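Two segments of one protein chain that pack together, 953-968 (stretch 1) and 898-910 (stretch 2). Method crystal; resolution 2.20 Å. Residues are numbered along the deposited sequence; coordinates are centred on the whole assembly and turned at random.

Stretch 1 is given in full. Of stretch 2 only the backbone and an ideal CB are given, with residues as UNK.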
# COMPACT_ATOMS: atom_id res chain seq x y z
N PRO A 953 -34.90 -11.06 3.60
CA PRO A 953 -34.32 -12.24 4.23
C PRO A 953 -33.26 -12.80 3.28
O PRO A 953 -33.54 -13.02 2.14
CB PRO A 953 -35.48 -13.19 4.37
CG PRO A 953 -36.44 -12.75 3.34
CD PRO A 953 -36.28 -11.28 3.20
N LEU A 954 -32.06 -13.02 3.77
CA LEU A 954 -30.97 -13.48 2.93
C LEU A 954 -30.37 -14.75 3.51
O LEU A 954 -30.16 -14.85 4.72
CB LEU A 954 -29.86 -12.43 2.79
CG LEU A 954 -30.12 -11.21 1.93
CD1 LEU A 954 -28.87 -10.37 1.91
CD2 LEU A 954 -30.50 -11.62 0.52
N HIS A 955 -30.08 -15.70 2.64
CA HIS A 955 -29.20 -16.80 2.99
C HIS A 955 -27.88 -16.54 2.31
O HIS A 955 -27.84 -16.29 1.11
CB HIS A 955 -29.75 -18.16 2.57
CG HIS A 955 -28.81 -19.27 2.87
ND1 HIS A 955 -28.75 -19.88 4.10
CD2 HIS A 955 -27.82 -19.83 2.12
CE1 HIS A 955 -27.80 -20.80 4.09
NE2 HIS A 955 -27.22 -20.79 2.90
N LEU A 956 -26.80 -16.61 3.08
CA LEU A 956 -25.47 -16.42 2.53
C LEU A 956 -24.65 -17.68 2.82
O LEU A 956 -24.51 -18.07 3.98
CB LEU A 956 -24.81 -15.18 3.15
CG LEU A 956 -25.44 -13.86 2.70
CD1 LEU A 956 -24.83 -12.68 3.46
CD2 LEU A 956 -25.26 -13.69 1.20
N ASP A 957 -24.16 -18.32 1.76
CA ASP A 957 -23.22 -19.40 1.97
C ASP A 957 -21.94 -18.85 2.60
O ASP A 957 -21.69 -17.63 2.59
CB ASP A 957 -22.89 -20.11 0.66
CG ASP A 957 -24.11 -20.69 -0.03
OD1 ASP A 957 -24.97 -21.27 0.68
OD2 ASP A 957 -24.20 -20.56 -1.27
N GLY A 958 -21.13 -19.74 3.16
CA GLY A 958 -19.83 -19.32 3.64
C GLY A 958 -19.05 -18.60 2.55
O GLY A 958 -18.99 -19.07 1.41
N ASP A 959 -18.50 -17.44 2.87
CA ASP A 959 -17.74 -16.62 1.92
C ASP A 959 -18.57 -16.19 0.71
O ASP A 959 -18.01 -15.76 -0.30
CB ASP A 959 -16.47 -17.34 1.43
CG ASP A 959 -15.48 -17.61 2.54
OD1 ASP A 959 -15.42 -16.83 3.51
OD2 ASP A 959 -14.74 -18.61 2.42
N GLU A 960 -19.89 -16.30 0.76
CA GLU A 960 -20.67 -15.82 -0.37
C GLU A 960 -20.59 -14.30 -0.46
O GLU A 960 -20.62 -13.58 0.55
CB GLU A 960 -22.13 -16.24 -0.28
CG GLU A 960 -22.91 -15.83 -1.54
CD GLU A 960 -24.34 -16.33 -1.56
OE1 GLU A 960 -24.69 -17.11 -0.66
OE2 GLU A 960 -25.10 -15.93 -2.46
N ALA A 961 -20.49 -13.82 -1.69
CA ALA A 961 -20.59 -12.42 -2.04
C ALA A 961 -21.77 -12.27 -2.98
O ALA A 961 -21.95 -13.09 -3.88
CB ALA A 961 -19.30 -11.93 -2.72
N VAL A 962 -22.57 -11.22 -2.79
CA VAL A 962 -23.76 -11.07 -3.61
C VAL A 962 -24.13 -9.61 -3.70
O VAL A 962 -23.83 -8.81 -2.81
CB VAL A 962 -24.93 -11.92 -3.05
CG1 VAL A 962 -25.53 -11.26 -1.81
CG2 VAL A 962 -25.99 -12.16 -4.13
N PHE A 963 -24.79 -9.26 -4.80
CA PHE A 963 -25.29 -7.91 -4.98
C PHE A 963 -26.79 -7.91 -4.72
O PHE A 963 -27.52 -8.75 -5.25
CB PHE A 963 -24.96 -7.42 -6.39
CG PHE A 963 -23.48 -7.22 -6.62
CD1 PHE A 963 -22.67 -8.28 -7.02
CD2 PHE A 963 -22.90 -5.98 -6.43
CE1 PHE A 963 -21.30 -8.10 -7.23
CE2 PHE A 963 -21.54 -5.77 -6.64
CZ PHE A 963 -20.74 -6.83 -7.05
N VAL A 964 -27.23 -7.01 -3.85
CA VAL A 964 -28.65 -6.76 -3.62
C VAL A 964 -28.95 -5.46 -4.35
O VAL A 964 -28.46 -4.39 -3.97
CB VAL A 964 -29.01 -6.72 -2.14
CG1 VAL A 964 -30.55 -6.69 -1.94
CG2 VAL A 964 -28.44 -7.94 -1.43
N VAL A 965 -29.70 -5.56 -5.43
CA VAL A 965 -29.87 -4.48 -6.39
C VAL A 965 -31.27 -3.90 -6.24
O VAL A 965 -32.26 -4.65 -6.27
CB VAL A 965 -29.62 -4.99 -7.82
CG1 VAL A 965 -29.91 -3.91 -8.83
CG2 VAL A 965 -28.18 -5.47 -7.92
N PHE A 966 -31.36 -2.58 -6.10
CA PHE A 966 -32.63 -1.86 -5.92
C PHE A 966 -32.81 -0.89 -7.08
O PHE A 966 -32.54 0.31 -6.94
CB PHE A 966 -32.64 -1.12 -4.63
CG PHE A 966 -32.56 -1.98 -3.42
CD1 PHE A 966 -31.34 -2.43 -2.94
CD2 PHE A 966 -33.72 -2.32 -2.73
CE1 PHE A 966 -31.28 -3.21 -1.80
CE2 PHE A 966 -33.66 -3.10 -1.60
CZ PHE A 966 -32.45 -3.54 -1.14
N ARG A 967 -33.29 -1.39 -8.21
CA ARG A 967 -33.43 -0.52 -9.36
C ARG A 967 -34.83 -0.58 -9.95
O ARG A 967 -35.34 0.43 -10.45
CB ARG A 967 -32.41 -0.88 -10.45
CG ARG A 967 -30.99 -0.53 -10.06
CD ARG A 967 -30.00 -1.24 -10.98
NE ARG A 967 -29.43 -0.34 -11.97
CZ ARG A 967 -29.79 -0.33 -13.24
NH1 ARG A 967 -30.72 -1.18 -13.67
NH2 ARG A 967 -29.23 0.53 -14.07
N LYS A 968 -35.45 -1.76 -9.94
CA LYS A 968 -36.83 -1.89 -10.40
C LYS A 968 -37.77 -1.18 -9.43
O LYS A 968 -37.70 -1.39 -8.22
CB LYS A 968 -37.20 -3.36 -10.53
CG LYS A 968 -36.38 -4.14 -11.56
CD LYS A 968 -36.93 -5.58 -11.72
CE LYS A 968 -36.26 -6.31 -12.88
NZ LYS A 968 -36.78 -7.70 -13.04
N UNK A 898 -24.63 4.06 -5.97
CA UNK A 898 -25.87 4.74 -6.32
C UNK A 898 -25.78 5.44 -7.66
O UNK A 898 -24.78 6.08 -8.00
CB UNK A 898 -26.24 5.75 -5.23
N UNK A 899 -26.88 5.32 -8.39
CA UNK A 899 -27.11 5.79 -9.75
C UNK A 899 -28.44 6.52 -9.75
O UNK A 899 -29.21 6.41 -8.81
CB UNK A 899 -27.10 4.64 -10.76
N UNK A 900 -28.74 7.20 -10.86
CA UNK A 900 -30.08 7.73 -11.05
C UNK A 900 -31.14 6.64 -11.15
O UNK A 900 -32.33 6.90 -10.93
CB UNK A 900 -30.12 8.60 -12.31
N UNK A 901 -30.72 5.40 -11.45
CA UNK A 901 -31.65 4.29 -11.62
C UNK A 901 -31.85 3.46 -10.36
O UNK A 901 -32.79 2.66 -10.31
CB UNK A 901 -31.16 3.38 -12.75
N UNK A 902 -31.02 3.64 -9.33
CA UNK A 902 -31.28 3.00 -8.05
C UNK A 902 -30.00 2.65 -7.31
O UNK A 902 -28.93 3.19 -7.58
CB UNK A 902 -32.12 1.74 -8.26
N UNK A 903 -30.14 1.76 -6.33
CA UNK A 903 -29.07 1.41 -5.41
C UNK A 903 -28.52 0.03 -5.74
O UNK A 903 -29.24 -0.83 -6.24
CB UNK A 903 -29.57 1.46 -3.96
N UNK A 904 -27.24 -0.16 -5.44
CA UNK A 904 -26.61 -1.47 -5.48
C UNK A 904 -25.86 -1.64 -4.17
O UNK A 904 -24.99 -0.84 -3.84
CB UNK A 904 -25.68 -1.62 -6.69
N UNK A 905 -26.24 -2.67 -3.40
CA UNK A 905 -25.49 -3.05 -2.21
C UNK A 905 -24.68 -4.30 -2.50
O UNK A 905 -25.18 -5.24 -3.11
CB UNK A 905 -26.43 -3.28 -1.02
N UNK A 906 -23.42 -4.27 -2.10
CA UNK A 906 -22.53 -5.42 -2.19
C UNK A 906 -22.29 -5.92 -0.79
O UNK A 906 -21.86 -5.15 0.07
CB UNK A 906 -21.21 -5.07 -2.89
N UNK A 907 -22.54 -7.21 -0.56
CA UNK A 907 -22.40 -7.85 0.74
C UNK A 907 -21.43 -9.02 0.65
O UNK A 907 -21.46 -9.79 -0.32
CB UNK A 907 -23.76 -8.32 1.26
N UNK A 908 -20.60 -9.20 1.68
CA UNK A 908 -19.70 -10.35 1.75
C UNK A 908 -19.82 -10.97 3.13
O UNK A 908 -19.52 -10.32 4.13
CB UNK A 908 -18.25 -9.95 1.46
N UNK A 909 -20.22 -12.24 3.18
CA UNK A 909 -20.22 -13.00 4.42
C UNK A 909 -18.79 -13.48 4.67
O UNK A 909 -18.35 -14.49 4.14
CB UNK A 909 -21.20 -14.17 4.36
N UNK A 910 -18.07 -12.74 5.51
CA UNK A 910 -16.67 -13.07 5.78
C UNK A 910 -16.53 -14.19 6.81
O UNK A 910 -15.78 -14.05 7.78
CB UNK A 910 -15.92 -11.83 6.27

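Position 898 has nothing of stretch 1 within reach of its CB. Many residues would suit. It is R898, which forms a salt bridge within its own stretch, R898 NE to the OE1 of residue 903 at 3.0 Å.

Position 899 points toward stretch 1 but its CB is distant. The guanidinium of R967 makes an acid or polar residue reasonable. It is D899, and D899 OD2 lies 4.4 Å from R967 NH2, too far for a salt bridge.

Position 900 has room for a side chain, and its backbone angles suit most residues. It is G900.

Position 901 has its CB 3.7 Å from R967 NH2. An acid would pair with that charge; a long aliphatic chain could lie on it. It is K901. K901 CB sits over one face of the R967 guanidinium, and K901 NZ is 4.1 Å from R967 NH2, two like charges close together.

Position 902 has phi/psi of 149/-163. An ideal CB at 902 would be 2.0 Å from F966 O and jammed against the preceding carbonyl. Only glycine fits, and it is G902.

Position 903 pairs with F966, antiparallel, through two backbone hydrogen bonds. Its CB lies beside F966 CB, and several residues would suit. It is E903, whose end leads away to R898.

Position 904 faces V965 and F963. A branched aliphatic suits. It is I904; I904 CG2 reaches F963 CD2 at 3.6 Å, at the ring edge.

Position 905 shares its face with V964 and F966. A large apolar or aromatic residue suits. It is Y905; Y905 CD1 lies 3.7 Å from F966 CE1.

Position 906 has its CB 3.8 Å from F963 CE2, with A961 farther along. The small alanine leaves space for a ring. It is Y906; Y906 CD1 lies over one face of the F963 ring, 3.3 Å from F963 CZ, and Y906 OH is 3.5 Å from A961 CB.

Position 907 looks toward L954, L956 and V964. Leucine, isoleucine or methionine would suit. It is L907; L907 CD1 meets L954 CD1 at 3.5 Å and V964 CG2 at 4.1 Å.

Position 908 lies opposite A961. A beta-branched residue suits the strand. It is V908, with V908 CG2 4.1 Å from A961 CB.

Position 909 points at the turn D957 to E960, where the carbonyl D957 O can meet a donor. Asparagine, serine or threonine could suit. It is N909; N909 ND2 donates to D957 O at 2.9 Å.

Position 910 points away, so many residues would suit. It is Q910.

Stretch 2, residues 898-910: RDGKGEIYYLVNQ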
# COMPACT_ATOMS: atom_id res chain seq x y z
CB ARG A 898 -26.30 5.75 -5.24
CG ARG A 898 -27.36 6.76 -5.71
CD ARG A 898 -27.79 7.73 -4.60
NE ARG A 898 -28.31 6.98 -3.47
CZ ARG A 898 -28.43 7.48 -2.24
NH1 ARG A 898 -28.08 8.73 -2.00
NH2 ARG A 898 -28.93 6.73 -1.27
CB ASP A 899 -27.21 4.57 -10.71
CG ASP A 899 -26.66 4.86 -12.05
OD1 ASP A 899 -26.25 6.02 -12.29
OD2 ASP A 899 -26.62 3.92 -12.88
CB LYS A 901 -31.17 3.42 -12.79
CG LYS A 901 -31.44 4.07 -14.15
CD LYS A 901 -30.62 3.45 -15.28
CE LYS A 901 -31.53 3.04 -16.42
NZ LYS A 901 -32.54 2.03 -15.98
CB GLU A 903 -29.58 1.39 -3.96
CG GLU A 903 -30.57 2.48 -3.67
CD GLU A 903 -29.97 3.84 -3.92
OE1 GLU A 903 -28.86 4.08 -3.40
OE2 GLU A 903 -30.59 4.63 -4.65
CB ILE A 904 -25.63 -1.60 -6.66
CG1 ILE A 904 -26.36 -1.39 -7.98
CG2 ILE A 904 -24.94 -2.96 -6.60
CD1 ILE A 904 -25.37 -1.17 -9.11
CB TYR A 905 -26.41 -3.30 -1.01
CG TYR A 905 -27.01 -2.05 -0.43
CD1 TYR A 905 -28.15 -1.50 -1.00
CD2 TYR A 905 -26.46 -1.43 0.68
CE1 TYR A 905 -28.73 -0.35 -0.49
CE2 TYR A 905 -27.04 -0.26 1.20
CZ TYR A 905 -28.18 0.25 0.61
OH TYR A 905 -28.79 1.39 1.10
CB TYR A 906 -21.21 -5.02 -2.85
CG TYR A 906 -20.21 -6.15 -3.03
CD1 TYR A 906 -20.51 -7.26 -3.80
CD2 TYR A 906 -18.96 -6.09 -2.43
CE1 TYR A 906 -19.58 -8.29 -3.98
CE2 TYR A 906 -18.03 -7.10 -2.60
CZ TYR A 906 -18.34 -8.19 -3.38
OH TYR A 906 -17.38 -9.18 -3.54
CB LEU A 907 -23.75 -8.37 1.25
CG LEU A 907 -24.99 -7.47 1.25
CD1 LEU A 907 -26.15 -8.16 1.99
CD2 LEU A 907 -24.69 -6.15 1.91
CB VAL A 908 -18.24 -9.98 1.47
CG1 VAL A 908 -17.39 -11.28 1.47
CG2 VAL A 908 -18.14 -9.25 0.15
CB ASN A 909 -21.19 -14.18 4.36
CG ASN A 909 -20.98 -15.16 5.48
OD1 ASN A 909 -20.59 -14.78 6.58
ND2 ASN A 909 -21.24 -16.44 5.21
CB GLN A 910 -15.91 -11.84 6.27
CG GLN A 910 -15.78 -10.79 5.22
CD GLN A 910 -15.01 -9.58 5.73
OE1 GLN A 910 -14.89 -9.36 6.93
NE2 GLN A 910 -14.45 -8.82 4.80
O HOH W 1 -28.12 1.57 -10.21
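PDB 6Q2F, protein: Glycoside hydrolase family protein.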